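Local coordinates for protein SidF, inhibitor of growth family, member 3 (Legionella pneumophila subsp. pneumophila, PDB 4FYE) that is a phosphoinositide phosphatase of a bacterial pathogen, probably removing phosphate from phosphatidylinositol phosphates of membranes, at residues D465-L476 and Q567-Q578. The protein carries 1 engineered substitution. Numbering follows the deposited sequence.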
ATOM      1  N   ASP A 465     -22.930 -15.392  26.735  1.00114.54           N
ATOM      2  CA  ASP A 465     -22.795 -14.868  28.110  1.00115.56           C
ATOM      3  C   ASP A 465     -22.575 -13.363  28.112  1.00110.57           C
ATOM      4  O   ASP A 465     -22.354 -12.755  29.164  1.00110.44           O
ATOM      5  CB  ASP A 465     -21.626 -15.569  28.801  1.00115.83           C
ATOM      6  CG  ASP A 465     -21.185 -16.796  28.040  1.00114.12           C
ATOM      7  OD1 ASP A 465     -20.452 -16.634  27.015  1.00107.27           O
ATOM      8  OD2 ASP A 465     -21.616 -17.898  28.445  1.00108.84           O
ATOM      9  N   TYR A 466     -22.664 -12.786  26.910  1.00109.35           N
ATOM     10  CA  TYR A 466     -22.459 -11.373  26.671  1.00104.88           C
ATOM     11  C   TYR A 466     -23.670 -10.846  25.886  1.00105.13           C
ATOM     12  O   TYR A 466     -23.780 -10.986  24.661  1.00101.61           O
ATOM     13  CB  TYR A 466     -21.151 -11.212  25.904  1.00101.93           C
ATOM     14  CG  TYR A 466     -20.011 -12.017  26.530  1.00101.57           C
ATOM     15  CD1 TYR A 466     -19.710 -13.331  26.108  1.00 98.79           C
ATOM     16  CD2 TYR A 466     -19.248 -11.473  27.563  1.00101.09           C
ATOM     17  CE1 TYR A 466     -18.674 -14.035  26.654  1.00 99.58           C
ATOM     18  CE2 TYR A 466     -18.207 -12.185  28.143  1.00101.27           C
ATOM     19  CZ  TYR A 466     -17.935 -13.443  27.675  1.00101.96           C
ATOM     20  OH  TYR A 466     -16.888 -14.043  28.167  1.00109.13           O
ATOM     21  N   ASP A 467     -24.607 -10.275  26.622  1.00109.81           N
ATOM     22  CA  ASP A 467     -25.891  -9.906  26.056  1.00111.49           C
ATOM     23  C   ASP A 467     -25.842  -8.518  25.454  1.00108.72           C
ATOM     24  O   ASP A 467     -26.761  -8.128  24.736  1.00108.67           O
ATOM     25  CB  ASP A 467     -26.975  -9.971  27.124  1.00117.16           C
ATOM     26  CG  ASP A 467     -26.430  -9.687  28.507  1.00124.01           C
ATOM     27  OD1 ASP A 467     -25.718 -10.582  29.019  1.00123.57           O
ATOM     28  OD2 ASP A 467     -26.691  -8.587  29.070  1.00123.03           O
ATOM     29  N   LYS A 468     -24.776  -7.766  25.739  1.00106.38           N
ATOM     30  CA  LYS A 468     -24.661  -6.404  25.205  1.00100.47           C
ATOM     31  C   LYS A 468     -24.193  -6.457  23.766  1.00 95.86           C
ATOM     32  O   LYS A 468     -24.236  -5.461  23.051  1.00 93.64           O
ATOM     33  CB  LYS A 468     -23.734  -5.518  26.051  1.00102.19           C
ATOM     34  CG  LYS A 468     -24.258  -5.111  27.432  1.00108.67           C
ATOM     35  CD  LYS A 468     -25.617  -4.412  27.407  1.00113.66           C
ATOM     36  CE  LYS A 468     -26.395  -4.669  28.690  1.00114.79           C
ATOM     37  NZ  LYS A 468     -27.871  -4.521  28.524  1.00121.28           N
ATOM     38  N   ALA A 469     -23.744  -7.641  23.363  1.00 95.93           N
ATOM     39  CA  ALA A 469     -23.298  -7.890  22.003  1.00 93.08           C
ATOM     40  C   ALA A 469     -24.510  -8.144  21.129  1.00 94.99           C
ATOM     41  O   ALA A 469     -24.648  -7.550  20.054  1.00 96.96           O
ATOM     42  CB  ALA A 469     -22.328  -9.071  21.947  1.00 88.65           C
ATOM     43  N   GLY A 470     -25.397  -9.013  21.602  1.00 96.54           N
ATOM     44  CA  GLY A 470     -26.662  -9.237  20.918  1.00 97.62           C
ATOM     45  C   GLY A 470     -27.332  -7.896  20.671  1.00 99.09           C
ATOM     46  O   GLY A 470     -27.724  -7.580  19.540  1.00102.41           O
ATOM     47  N   ALA A 471     -27.433  -7.093  21.729  1.00 95.67           N
ATOM     48  CA  ALA A 471     -28.112  -5.816  21.657  1.00 96.13           C
ATOM     49  C   ALA A 471     -27.445  -4.850  20.658  1.00 93.98           C
ATOM     50  O   ALA A 471     -28.105  -3.979  20.108  1.00 95.00           O
ATOM     51  CB  ALA A 471     -28.198  -5.203  23.038  1.00 95.59           C
ATOM     52  N   LEU A 472     -26.155  -5.016  20.396  1.00 93.73           N
ATOM     53  CA  LEU A 472     -25.464  -4.133  19.430  1.00 91.53           C
ATOM     54  C   LEU A 472     -25.784  -4.637  18.032  1.00 89.13           C
ATOM     55  O   LEU A 472     -26.132  -3.876  17.111  1.00 83.85           O
ATOM     56  CB  LEU A 472     -23.950  -4.167  19.656  1.00 85.19           C
ATOM     57  CG  LEU A 472     -23.120  -2.901  19.411  1.00 85.59           C
ATOM     58  CD1 LEU A 472     -21.693  -3.322  19.118  1.00 75.53           C
ATOM     59  CD2 LEU A 472     -23.636  -1.942  18.329  1.00 83.31           C
ATOM     60  N   HIS A 473     -25.676  -5.953  17.913  1.00 89.37           N
ATOM     61  CA  HIS A 473     -25.904  -6.644  16.672  1.00 91.14           C
ATOM     62  C   HIS A 473     -27.253  -6.256  16.130  1.00 93.28           C
ATOM     63  O   HIS A 473     -27.334  -5.761  15.004  1.00 91.80           O
ATOM     64  CB  HIS A 473     -25.796  -8.135  16.915  1.00 93.18           C
ATOM     65  CG  HIS A 473     -26.019  -8.968  15.693  1.00 99.26           C
ATOM     66  ND1 HIS A 473     -26.581  -8.479  14.580  1.00104.87           N
ATOM     67  CD2 HIS A 473     -25.762 -10.314  15.446  1.00100.90           C
ATOM     68  CE1 HIS A 473     -26.660  -9.451  13.656  1.00106.18           C
ATOM     69  NE2 HIS A 473     -26.156 -10.574  14.189  1.00101.99           N
ATOM     70  N   THR A 474     -28.314  -6.446  16.935  1.00 97.40           N
ATOM     71  CA  THR A 474     -29.709  -6.065  16.574  1.00 96.52           C
ATOM     72  C   THR A 474     -29.734  -4.699  15.914  1.00 94.92           C
ATOM     73  O   THR A 474     -30.280  -4.549  14.818  1.00 93.64           O
ATOM     74  CB  THR A 474     -30.649  -6.043  17.802  1.00100.42           C
ATOM     75  OG1 THR A 474     -30.954  -7.383  18.186  1.00108.04           O
ATOM     76  CG2 THR A 474     -31.979  -5.280  17.516  1.00 99.98           C
ATOM     77  N   LEU A 475     -29.113  -3.725  16.581  1.00 92.40           N
ATOM     78  CA  LEU A 475     -29.060  -2.352  16.089  1.00 95.26           C
ATOM     79  C   LEU A 475     -28.243  -2.169  14.814  1.00 92.30           C
ATOM     80  O   LEU A 475     -28.594  -1.328  13.968  1.00 92.02           O
ATOM     81  CB  LEU A 475     -28.555  -1.418  17.186  1.00100.52           C
ATOM     82  CG  LEU A 475     -29.408  -1.366  18.473  1.00109.88           C
ATOM     83  CD1 LEU A 475     -28.893  -0.262  19.391  1.00110.23           C
ATOM     84  CD2 LEU A 475     -30.898  -1.157  18.206  1.00114.77           C
ATOM     85  N   LEU A 476     -27.174  -2.955  14.667  1.00 86.11           N
ATOM     86  CA  LEU A 476     -26.282  -2.768  13.528  1.00 85.33           C
ATOM     87  C   LEU A 476     -26.838  -3.359  12.278  1.00 85.96           C
ATOM     88  O   LEU A 476     -26.378  -3.028  11.185  1.00 78.67           O
ATOM     89  CB  LEU A 476     -24.899  -3.355  13.775  1.00 81.85           C
ATOM     90  CG  LEU A 476     -23.955  -2.531  14.642  1.00 82.28           C
ATOM     91  CD1 LEU A 476     -22.540  -2.874  14.217  1.00 76.86           C
ATOM     92  CD2 LEU A 476     -24.224  -1.026  14.553  1.00 82.03           C
ATOM     93  N   GLN A 567     -27.959   5.734  20.236  1.00 96.66           N
ATOM     94  CA  GLN A 567     -28.014   4.446  20.942  1.00101.68           C
ATOM     95  C   GLN A 567     -26.986   3.420  20.457  1.00 97.99           C
ATOM     96  O   GLN A 567     -26.528   2.567  21.236  1.00 95.38           O
ATOM     97  CB  GLN A 567     -29.392   3.771  20.835  1.00107.43           C
ATOM     98  CG  GLN A 567     -30.612   4.665  20.724  1.00115.66           C
ATOM     99  CD  GLN A 567     -31.814   3.901  20.172  1.00118.57           C
ATOM    100  OE1 GLN A 567     -32.567   4.428  19.350  1.00118.02           O
ATOM    101  NE2 GLN A 567     -31.984   2.647  20.603  1.00116.07           N
ATOM    102  N   ILE A 568     -26.668   3.455  19.169  1.00 93.03           N
ATOM    103  CA  ILE A 568     -25.643   2.575  18.660  1.00 89.04           C
ATOM    104  C   ILE A 568     -24.410   2.811  19.520  1.00 83.64           C
ATOM    105  O   ILE A 568     -23.778   1.876  19.991  1.00 80.67           O
ATOM    106  CB  ILE A 568     -25.413   2.836  17.173  1.00 88.41           C
ATOM    107  CG1 ILE A 568     -26.630   2.324  16.377  1.00 91.89           C
ATOM    108  CG2 ILE A 568     -24.159   2.136  16.713  1.00 80.04           C
ATOM    109  CD1 ILE A 568     -26.788   2.916  14.985  1.00 93.58           C
ATOM    110  N   ASN A 569     -24.158   4.076  19.812  1.00 83.08           N
ATOM    111  CA  ASN A 569     -23.019   4.471  20.626  1.00 87.27           C
ATOM    112  C   ASN A 569     -23.121   4.086  22.105  1.00 90.95           C
ATOM    113  O   ASN A 569     -22.184   3.503  22.658  1.00 89.08           O
ATOM    114  CB  ASN A 569     -22.758   5.977  20.493  1.00 89.94           C
ATOM    115  CG  ASN A 569     -22.327   6.388  19.084  1.00 89.91           C
ATOM    116  OD1 ASN A 569     -21.811   5.590  18.315  1.00 86.01           O
ATOM    117  ND2 ASN A 569     -22.553   7.651  18.748  1.00 95.52           N
ATOM    118  N   LYS A 570     -24.248   4.419  22.749  1.00 97.26           N
ATOM    119  CA  LYS A 570     -24.476   3.993  24.127  1.00 94.78           C
ATOM    120  C   LYS A 570     -24.316   2.467  24.203  1.00 93.99           C
ATOM    121  O   LYS A 570     -23.741   1.974  25.168  1.00 96.33           O
ATOM    122  CB  LYS A 570     -25.839   4.461  24.670  1.00106.62           C
ATOM    123  CG  LYS A 570     -26.075   4.304  26.189  1.00110.18           C
ATOM    124  CD  LYS A 570     -25.869   5.590  27.007  1.00113.82           C
ATOM    125  CE  LYS A 570     -24.424   6.127  26.984  1.00111.80           C
ATOM    126  NZ  LYS A 570     -24.253   7.326  27.869  1.00110.21           N
ATOM    127  N   ALA A 571     -24.777   1.736  23.179  1.00 89.98           N
ATOM    128  CA  ALA A 571     -24.665   0.258  23.132  1.00 88.09           C
ATOM    129  C   ALA A 571     -23.222  -0.245  22.975  1.00 85.41           C
ATOM    130  O   ALA A 571     -22.822  -1.199  23.646  1.00 85.71           O
ATOM    131  CB  ALA A 571     -25.529  -0.311  22.023  1.00 84.36           C
ATOM    132  N   LEU A 572     -22.459   0.391  22.081  1.00 84.98           N
ATOM    133  CA  LEU A 572     -21.028   0.085  21.881  1.00 76.51           C
ATOM    134  C   LEU A 572     -20.237   0.254  23.189  1.00 75.67           C
ATOM    135  O   LEU A 572     -19.472  -0.614  23.590  1.00 73.90           O
ATOM    136  CB  LEU A 572     -20.467   1.013  20.826  1.00 73.96           C
ATOM    137  CG  LEU A 572     -19.634   0.419  19.681  1.00 75.05           C
ATOM    138  CD1 LEU A 572     -19.005   1.560  18.893  1.00 73.98           C
ATOM    139  CD2 LEU A 572     -18.534  -0.543  20.094  1.00 70.04           C
ATOM    140  N   GLN A 573     -20.456   1.376  23.853  1.00 74.64           N
ATOM    141  CA  GLN A 573     -19.881   1.665  25.154  1.00 81.11           C
ATOM    142  C   GLN A 573     -20.281   0.627  26.279  1.00 90.63           C
ATOM    143  O   GLN A 573     -19.442   0.234  27.114  1.00 92.21           O
ATOM    144  CB  GLN A 573     -20.309   3.089  25.532  1.00 82.21           C
ATOM    145  CG  GLN A 573     -19.627   3.673  26.751  1.00 87.65           C
ATOM    146  CD  GLN A 573     -20.310   4.947  27.224  1.00 96.64           C
ATOM    147  OE1 GLN A 573     -21.373   4.911  27.875  1.00102.91           O
ATOM    148  NE2 GLN A 573     -19.711   6.089  26.890  1.00100.03           N
ATOM    149  N   GLU A 574     -21.542   0.186  26.314  1.00 90.59           N
ATOM    150  CA  GLU A 574     -21.937  -0.886  27.257  1.00 95.67           C
ATOM    151  C   GLU A 574     -21.262  -2.220  26.865  1.00 94.56           C
ATOM    152  O   GLU A 574     -20.816  -2.982  27.745  1.00 91.69           O
ATOM    153  CB  GLU A 574     -23.478  -1.057  27.365  1.00102.25           C
ATOM    154  CG  GLU A 574     -24.275   0.121  27.950  1.00105.42           C
ATOM    155  CD  GLU A 574     -25.790  -0.078  27.859  1.00113.40           C
ATOM    156  OE1 GLU A 574     -26.235  -0.849  26.983  1.00118.27           O
ATOM    157  OE2 GLU A 574     -26.559   0.521  28.653  1.00114.22           O
ATOM    158  N   LEU A 575     -21.159  -2.493  25.556  1.00 91.12           N
ATOM    159  CA  LEU A 575     -20.426  -3.681  25.119  1.00 89.54           C
ATOM    160  C   LEU A 575     -19.001  -3.631  25.647  1.00 87.69           C
ATOM    161  O   LEU A 575     -18.513  -4.616  26.198  1.00 87.16           O
ATOM    162  CB  LEU A 575     -20.420  -3.869  23.604  1.00 83.33           C
ATOM    163  CG  LEU A 575     -20.399  -5.325  23.082  1.00 83.63           C
ATOM    164  CD1 LEU A 575     -19.685  -5.385  21.740  1.00 77.41           C
ATOM    165  CD2 LEU A 575     -19.757  -6.321  24.027  1.00 80.30           C
ATOM    166  N   LYS A 576     -18.363  -2.473  25.513  1.00 87.70           N
ATOM    167  CA  LYS A 576     -16.996  -2.299  25.996  1.00 88.19           C
ATOM    168  C   LYS A 576     -16.970  -2.545  27.505  1.00 90.52           C
ATOM    169  O   LYS A 576     -16.165  -3.331  28.003  1.00 90.12           O
ATOM    170  CB  LYS A 576     -16.461  -0.889  25.648  1.00 87.43           C
ATOM    171  CG  LYS A 576     -14.960  -0.671  25.851  1.00 83.11           C
ATOM    172  CD  LYS A 576     -14.606   0.798  26.115  1.00 85.29           C
ATOM    173  CE  LYS A 576     -13.090   0.998  26.227  1.00 81.43           C
ATOM    174  NZ  LYS A 576     -12.394   0.963  24.906  1.00 70.80           N
ATOM    175  N   GLU A 577     -17.869  -1.871  28.215  1.00 94.25           N
ATOM    176  CA  GLU A 577     -18.030  -2.041  29.657  1.00101.52           C
ATOM    177  C   GLU A 577     -17.999  -3.503  30.146  1.00103.68           C
ATOM    178  O   GLU A 577     -17.370  -3.798  31.170  1.00102.82           O
ATOM    179  CB  GLU A 577     -19.289  -1.305  30.147  1.00104.45           C
ATOM    180  CG  GLU A 577     -18.990  -0.036  30.945  1.00109.18           C
ATOM    181  CD  GLU A 577     -19.771   1.191  30.480  1.00110.11           C
ATOM    182  OE1 GLU A 577     -19.144   2.103  29.906  1.00110.10           O
ATOM    183  OE2 GLU A 577     -21.000   1.262  30.673  1.00110.37           O
ATOM    184  N   GLN A 578     -18.649  -4.418  29.423  1.00102.04           N
ATOM    185  CA  GLN A 578     -18.679  -5.809  29.881  1.00105.58           C
ATOM    186  C   GLN A 578     -17.499  -6.645  29.380  1.00103.65           C
ATOM    187  O   GLN A 578     -17.075  -7.602  30.025  1.00110.55           O
ATOM    188  CB  GLN A 578     -20.038  -6.486  29.602  1.00108.10           C
ATOM    189  CG  GLN A 578     -20.208  -7.240  28.283  1.00107.10           C
ATOM    190  CD  GLN A 578     -21.476  -8.112  28.252  1.00112.23           C
ATOM    191  OE1 GLN A 578     -21.999  -8.439  27.182  1.00112.82           O
ATOM    192  NE2 GLN A 578     -21.982  -8.480  29.429  1.00114.21           N
TER
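Leu-472 of helix 467-476 lies over Ala-571 of helix 567-578, with the two CA atoms 5.8 Å apart. The helices run nearly antiparallel, at 157° between their N-to-C directions, and their axes approach to 8.7 Å. The backbones come closest where Lys-468 meets Leu-575, CA to CA 5.0 Å. Leu-472 is a knob in a hole made by Ile-568, Ala-571, Leu-572 and Leu-575. Its CD1 branch meets CD1 of Leu-575 at 3.9 Å, and the two side chains cross at about a right angle. Its CD2 branch turns toward Ile-568. One turn on, CD1 of Leu-475 rests beside CB of Ala-571, and CD2 of Leu-476 meets CG2 of Ile-568 at 3.8 Å. This single knob-into-hole joins the short helix to the C-terminal part of the long helix 522-583. Helix 590-614 packs on the same leucines and isoleucine: Cys-603 touches Leu-472, and Thr-607 touches Ile-568 and Leu-572. Leu-476 also packs on Leu-456 of helix 438-458.

Near Lys-468 the contact turns polar. Gln-578, extended beyond CG, brings OE1 to the backbone N of Lys-468, a hydrogen bond of 3.2 Å. The N-H points fairly straight at the oxygen (159°), but the donor sits above the carbonyl plane. The amide lies at the edge of the Tyr-466 ring, its plane almost perpendicular to the ring (87°). Lys-468 bends at chi2 and lays CD 3.6 Å from OE1 of Glu-574. Its NZ stays 4.3 Å from that OE1, beyond a salt bridge, and any attraction is probably modest.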